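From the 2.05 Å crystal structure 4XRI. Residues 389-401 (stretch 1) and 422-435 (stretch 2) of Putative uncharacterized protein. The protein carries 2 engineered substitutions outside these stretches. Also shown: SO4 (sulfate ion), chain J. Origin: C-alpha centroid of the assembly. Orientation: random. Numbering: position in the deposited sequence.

Stretch 1, residues 389-401: DWHFRDAAVSAFG
Stretch 2, residues 422-435: PLIAMMEDESIQVR

Two helical segments distant in sequence commonly pack through a graded interface, a polar and mixed contact at one end and an apolar one at the other, and residues 389-401 and 422-435 illustrate the principle, burying 523 Å² between them. The first stretch is a helix from Trp-390 onward. The second enters in a helix that began earlier in the chain, kinked at Pro-422, passes through a 3-10 segment at Met-426 and Met-427, and after a turn starts a new helix at Ile-432. Three distances describe the register: Trp-390 CA to Ser-431 CA, 6.6 Å; Asp-394 CA to Val-434 CA, 4.5 Å; Val-397 CA to Leu-423 CA, 7.3 Å. The partner thus runs forward from Ser-431 to Val-434 as stretch 1 runs from Trp-390 to Asp-394, whereas Val-397 faces the earlier Leu-423.

Asp-389 (chi1 t) makes no cross-contact but starts the helix, its OD2 accepting from His-391 N at 3.0 Å. Trp-390, chi1 p and chi2 -93°, turns its CA-to-CB bond toward the partner. Its CZ3 lies 3.7 Å from CB of Gln-433 (chi1 m, chi2 p), whose amide carbon CD sits over one face of the broad, flat indole, while Trp-390 CB meets Val-434 CG2 at 4.2 Å. Over the same face lies O1 of a sulfate, probably from the crystallisation liquor; Gln-433 NE2 donates to sulfate O2 at 3.0 Å. Ser-431 (chi1 t), whose OG lies 3.9 Å from Trp-390 CE3, caps the new helix, its OG accepting a weak bond from Val-434 N at 3.4 Å.

His-391 and Phe-392 point away, and Arg-393 reaches across with chi1 to chi3 m, t, m and chi4 -81°. Its guanidinium presents its edge to Asp-429 (chi1 t), forming a two-pronged salt bridge: NE to OD1 at 2.9 Å and NH2 to OD2 at 3.1 Å. Asp-429 OD2 also accepts from Ser-431 N at 2.9 Å, bracing the turn.

At Asp-394 (chi1 t, chi2 83°) the register is tightest. Its CB lies 3.8 Å from CG2 of Val-434, a compact valine (chi1 t) that fits this approach. Asp-394 OD1 lies 2.9 Å from Gln-433 O, but these are two acceptors; the carboxylate finds donors beyond the two stretches.

Further along, the contact becomes apolar. Buried Val-397 (chi1 m) directs CG1 at Leu-423 CD1, 3.6 Å away, and at CG of Met-426 (chi1 -145°, between wells; chi2 p, chi3 p), 3.7 Å away. Leu-423, chi1 t and chi2 p, sends CD2 to the edge of the Phe-400 ring (chi1 t, chi2 -116°), 4.1 Å from its CD1.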

# COMPACT_ATOMS: atom_id res chain seq x y z
N ASP A 389 10.69 20.33 31.42
CA ASP A 389 10.64 20.57 29.99
C ASP A 389 9.64 19.60 29.34
O ASP A 389 9.78 18.39 29.47
CB ASP A 389 12.03 20.40 29.36
CG ASP A 389 12.10 20.90 27.93
OD1 ASP A 389 13.22 21.07 27.42
OD2 ASP A 389 11.03 21.13 27.31
N TRP A 390 8.65 20.15 28.65
CA TRP A 390 7.62 19.34 28.02
C TRP A 390 8.20 18.43 26.93
O TRP A 390 7.61 17.39 26.62
CB TRP A 390 6.52 20.22 27.42
CG TRP A 390 6.97 21.04 26.25
CD1 TRP A 390 7.45 22.32 26.28
CD2 TRP A 390 6.99 20.64 24.88
NE1 TRP A 390 7.76 22.74 25.01
CE2 TRP A 390 7.48 21.72 24.13
CE3 TRP A 390 6.63 19.46 24.21
CZ2 TRP A 390 7.63 21.67 22.75
CZ3 TRP A 390 6.78 19.41 22.83
CH2 TRP A 390 7.28 20.51 22.12
N HIS A 391 9.34 18.82 26.37
CA HIS A 391 10.04 18.00 25.38
C HIS A 391 10.31 16.60 25.92
O HIS A 391 10.14 15.61 25.22
CB HIS A 391 11.36 18.65 24.97
CG HIS A 391 11.21 19.93 24.21
ND1 HIS A 391 11.13 21.16 24.84
CD2 HIS A 391 11.13 20.18 22.88
CE1 HIS A 391 11.00 22.10 23.92
NE2 HIS A 391 11.00 21.54 22.73
N PHE A 392 10.73 16.54 27.18
CA PHE A 392 11.13 15.29 27.81
C PHE A 392 9.95 14.48 28.32
O PHE A 392 9.98 13.25 28.27
CB PHE A 392 12.11 15.58 28.95
CG PHE A 392 13.47 16.00 28.49
CD1 PHE A 392 14.53 15.11 28.50
CD2 PHE A 392 13.70 17.29 28.04
CE1 PHE A 392 15.78 15.49 28.07
CE2 PHE A 392 14.95 17.68 27.61
CZ PHE A 392 16.00 16.78 27.63
N ARG A 393 8.91 15.16 28.80
CA ARG A 393 7.68 14.48 29.19
C ARG A 393 7.02 13.86 27.97
O ARG A 393 6.61 12.70 27.99
CB ARG A 393 6.72 15.43 29.89
CG ARG A 393 7.23 16.01 31.20
CD ARG A 393 6.09 16.52 32.07
NE ARG A 393 5.28 17.53 31.39
CZ ARG A 393 5.62 18.81 31.28
NH1 ARG A 393 6.76 19.25 31.80
NH2 ARG A 393 4.81 19.66 30.65
N ASP A 394 6.93 14.64 26.90
CA ASP A 394 6.38 14.18 25.64
C ASP A 394 7.19 13.01 25.10
O ASP A 394 6.63 12.03 24.61
CB ASP A 394 6.36 15.32 24.61
CG ASP A 394 5.79 14.88 23.28
OD1 ASP A 394 4.55 14.86 23.14
OD2 ASP A 394 6.59 14.56 22.36
N ALA A 395 8.51 13.11 25.19
CA ALA A 395 9.40 12.04 24.74
C ALA A 395 9.16 10.78 25.55
O ALA A 395 9.16 9.67 25.01
CB ALA A 395 10.85 12.48 24.85
N ALA A 396 8.95 10.95 26.85
CA ALA A 396 8.78 9.84 27.77
C ALA A 396 7.53 9.02 27.45
O ALA A 396 7.59 7.80 27.35
CB ALA A 396 8.73 10.34 29.21
N VAL A 397 6.40 9.70 27.31
CA VAL A 397 5.14 9.02 27.00
C VAL A 397 5.19 8.42 25.59
O VAL A 397 4.67 7.33 25.36
CB VAL A 397 3.92 9.96 27.13
CG1 VAL A 397 3.74 10.38 28.58
CG2 VAL A 397 4.07 11.18 26.24
N SER A 398 5.82 9.14 24.66
CA SER A 398 5.96 8.66 23.29
C SER A 398 6.73 7.35 23.26
O SER A 398 6.30 6.38 22.63
CB SER A 398 6.68 9.70 22.42
OG SER A 398 5.88 10.86 22.25
N ALA A 399 7.87 7.34 23.95
CA ALA A 399 8.71 6.15 24.02
C ALA A 399 7.96 4.96 24.58
O ALA A 399 8.07 3.85 24.07
CB ALA A 399 9.94 6.44 24.88
N PHE A 400 7.19 5.21 25.64
CA PHE A 400 6.42 4.17 26.31
C PHE A 400 5.45 3.49 25.35
O PHE A 400 5.41 2.27 25.24
CB PHE A 400 5.66 4.75 27.50
CG PHE A 400 5.13 3.72 28.44
CD1 PHE A 400 3.76 3.56 28.63
CD2 PHE A 400 5.99 2.91 29.16
CE1 PHE A 400 3.28 2.61 29.51
CE2 PHE A 400 5.51 1.96 30.03
CZ PHE A 400 4.15 1.81 30.21
N GLY A 401 4.68 4.31 24.64
CA GLY A 401 3.75 3.80 23.65
C GLY A 401 4.47 3.14 22.49
O GLY A 401 3.99 2.15 21.94
N PRO A 422 -0.41 6.40 35.96
CA PRO A 422 0.37 7.61 35.69
C PRO A 422 0.18 8.14 34.28
O PRO A 422 0.13 9.36 34.08
CB PRO A 422 1.82 7.14 35.90
CG PRO A 422 1.71 6.00 36.83
CD PRO A 422 0.45 5.30 36.44
N LEU A 423 0.06 7.25 33.30
CA LEU A 423 -0.12 7.66 31.92
C LEU A 423 -1.48 8.33 31.72
O LEU A 423 -1.60 9.29 30.96
CB LEU A 423 0.02 6.47 30.97
CG LEU A 423 0.26 6.86 29.51
CD1 LEU A 423 1.57 7.61 29.38
CD2 LEU A 423 0.26 5.64 28.61
N ILE A 424 -2.50 7.82 32.40
CA ILE A 424 -3.83 8.42 32.34
C ILE A 424 -3.80 9.82 32.93
O ILE A 424 -4.45 10.74 32.42
CB ILE A 424 -4.87 7.56 33.08
CG1 ILE A 424 -5.11 6.26 32.31
CG2 ILE A 424 -6.18 8.32 33.23
CD1 ILE A 424 -6.08 5.33 33.00
N ALA A 425 -3.02 9.99 33.99
CA ALA A 425 -2.88 11.29 34.64
C ALA A 425 -2.22 12.30 33.71
O ALA A 425 -2.45 13.50 33.82
CB ALA A 425 -2.08 11.15 35.93
N MET A 426 -1.40 11.80 32.79
CA MET A 426 -0.68 12.65 31.84
C MET A 426 -1.63 13.34 30.87
O MET A 426 -1.24 14.27 30.16
CB MET A 426 0.35 11.82 31.06
CG MET A 426 1.63 12.56 30.71
SD MET A 426 2.69 12.80 32.15
CE MET A 426 2.47 11.22 32.97
N MET A 427 -2.88 12.89 30.84
CA MET A 427 -3.89 13.49 29.98
C MET A 427 -4.29 14.89 30.45
O MET A 427 -4.94 15.63 29.72
CB MET A 427 -5.13 12.59 29.91
CG MET A 427 -4.90 11.26 29.21
SD MET A 427 -4.81 11.43 27.42
CE MET A 427 -6.54 11.71 27.04
N GLU A 428 -3.89 15.24 31.67
CA GLU A 428 -4.17 16.56 32.22
C GLU A 428 -2.93 17.45 32.18
O GLU A 428 -2.86 18.46 32.89
CB GLU A 428 -4.69 16.45 33.65
CG GLU A 428 -6.14 15.99 33.74
CD GLU A 428 -7.10 16.99 33.14
OE1 GLU A 428 -6.81 18.21 33.19
OE2 GLU A 428 -8.15 16.57 32.61
N ASP A 429 -1.97 17.08 31.35
CA ASP A 429 -0.74 17.85 31.21
C ASP A 429 -1.02 19.21 30.57
O ASP A 429 -1.97 19.34 29.79
CB ASP A 429 0.29 17.08 30.38
CG ASP A 429 1.70 17.61 30.55
OD1 ASP A 429 2.46 17.04 31.35
OD2 ASP A 429 2.04 18.61 29.88
N GLU A 430 -0.22 20.21 30.91
CA GLU A 430 -0.38 21.55 30.34
C GLU A 430 -0.19 21.51 28.83
O GLU A 430 -0.99 22.04 28.07
CB GLU A 430 0.61 22.54 30.95
CG GLU A 430 0.40 22.86 32.42
CD GLU A 430 1.47 23.80 32.95
OE1 GLU A 430 2.47 24.03 32.23
OE2 GLU A 430 1.31 24.30 34.08
N SER A 431 0.91 20.87 28.42
CA SER A 431 1.28 20.81 27.01
C SER A 431 0.30 19.99 26.19
O SER A 431 -0.04 18.86 26.56
CB SER A 431 2.69 20.24 26.87
OG SER A 431 3.05 20.10 25.50
N ILE A 432 -0.16 20.56 25.09
CA ILE A 432 -1.09 19.87 24.20
C ILE A 432 -0.35 18.78 23.43
O ILE A 432 -0.95 17.79 23.01
CB ILE A 432 -1.77 20.86 23.23
CG1 ILE A 432 -2.90 20.16 22.46
CG2 ILE A 432 -0.76 21.48 22.27
CD1 ILE A 432 -3.99 19.60 23.35
N GLN A 433 0.96 18.96 23.26
CA GLN A 433 1.78 17.95 22.61
C GLN A 433 1.85 16.70 23.48
O GLN A 433 1.72 15.58 22.99
CB GLN A 433 3.20 18.47 22.34
CG GLN A 433 3.27 19.61 21.35
CD GLN A 433 3.11 20.97 22.00
OE1 GLN A 433 3.01 21.08 23.22
NE2 GLN A 433 3.09 22.02 21.18
N VAL A 434 2.06 16.90 24.78
CA VAL A 434 2.16 15.80 25.73
C VAL A 434 0.84 15.04 25.81
O VAL A 434 0.82 13.81 25.86
CB VAL A 434 2.55 16.30 27.14
CG1 VAL A 434 2.47 15.17 28.15
CG2 VAL A 434 3.95 16.89 27.11
N ARG A 435 -0.26 15.79 25.81
CA ARG A 435 -1.60 15.19 25.87
C ARG A 435 -1.90 14.36 24.63
O ARG A 435 -2.49 13.28 24.73
CB ARG A 435 -2.66 16.28 26.03
CG ARG A 435 -2.86 16.73 27.47
CD ARG A 435 -3.95 17.78 27.56
NE ARG A 435 -3.46 19.11 27.20
CZ ARG A 435 -4.24 20.10 26.78
NH1 ARG A 435 -3.72 21.28 26.48
NH2 ARG A 435 -5.55 19.91 26.66
S SO4 J . 4.02 24.22 24.46
O1 SO4 J . 4.55 22.90 24.80
O2 SO4 J . 3.00 24.08 23.42
O3 SO4 J . 3.44 24.83 25.65
O4 SO4 J . 5.11 25.06 23.96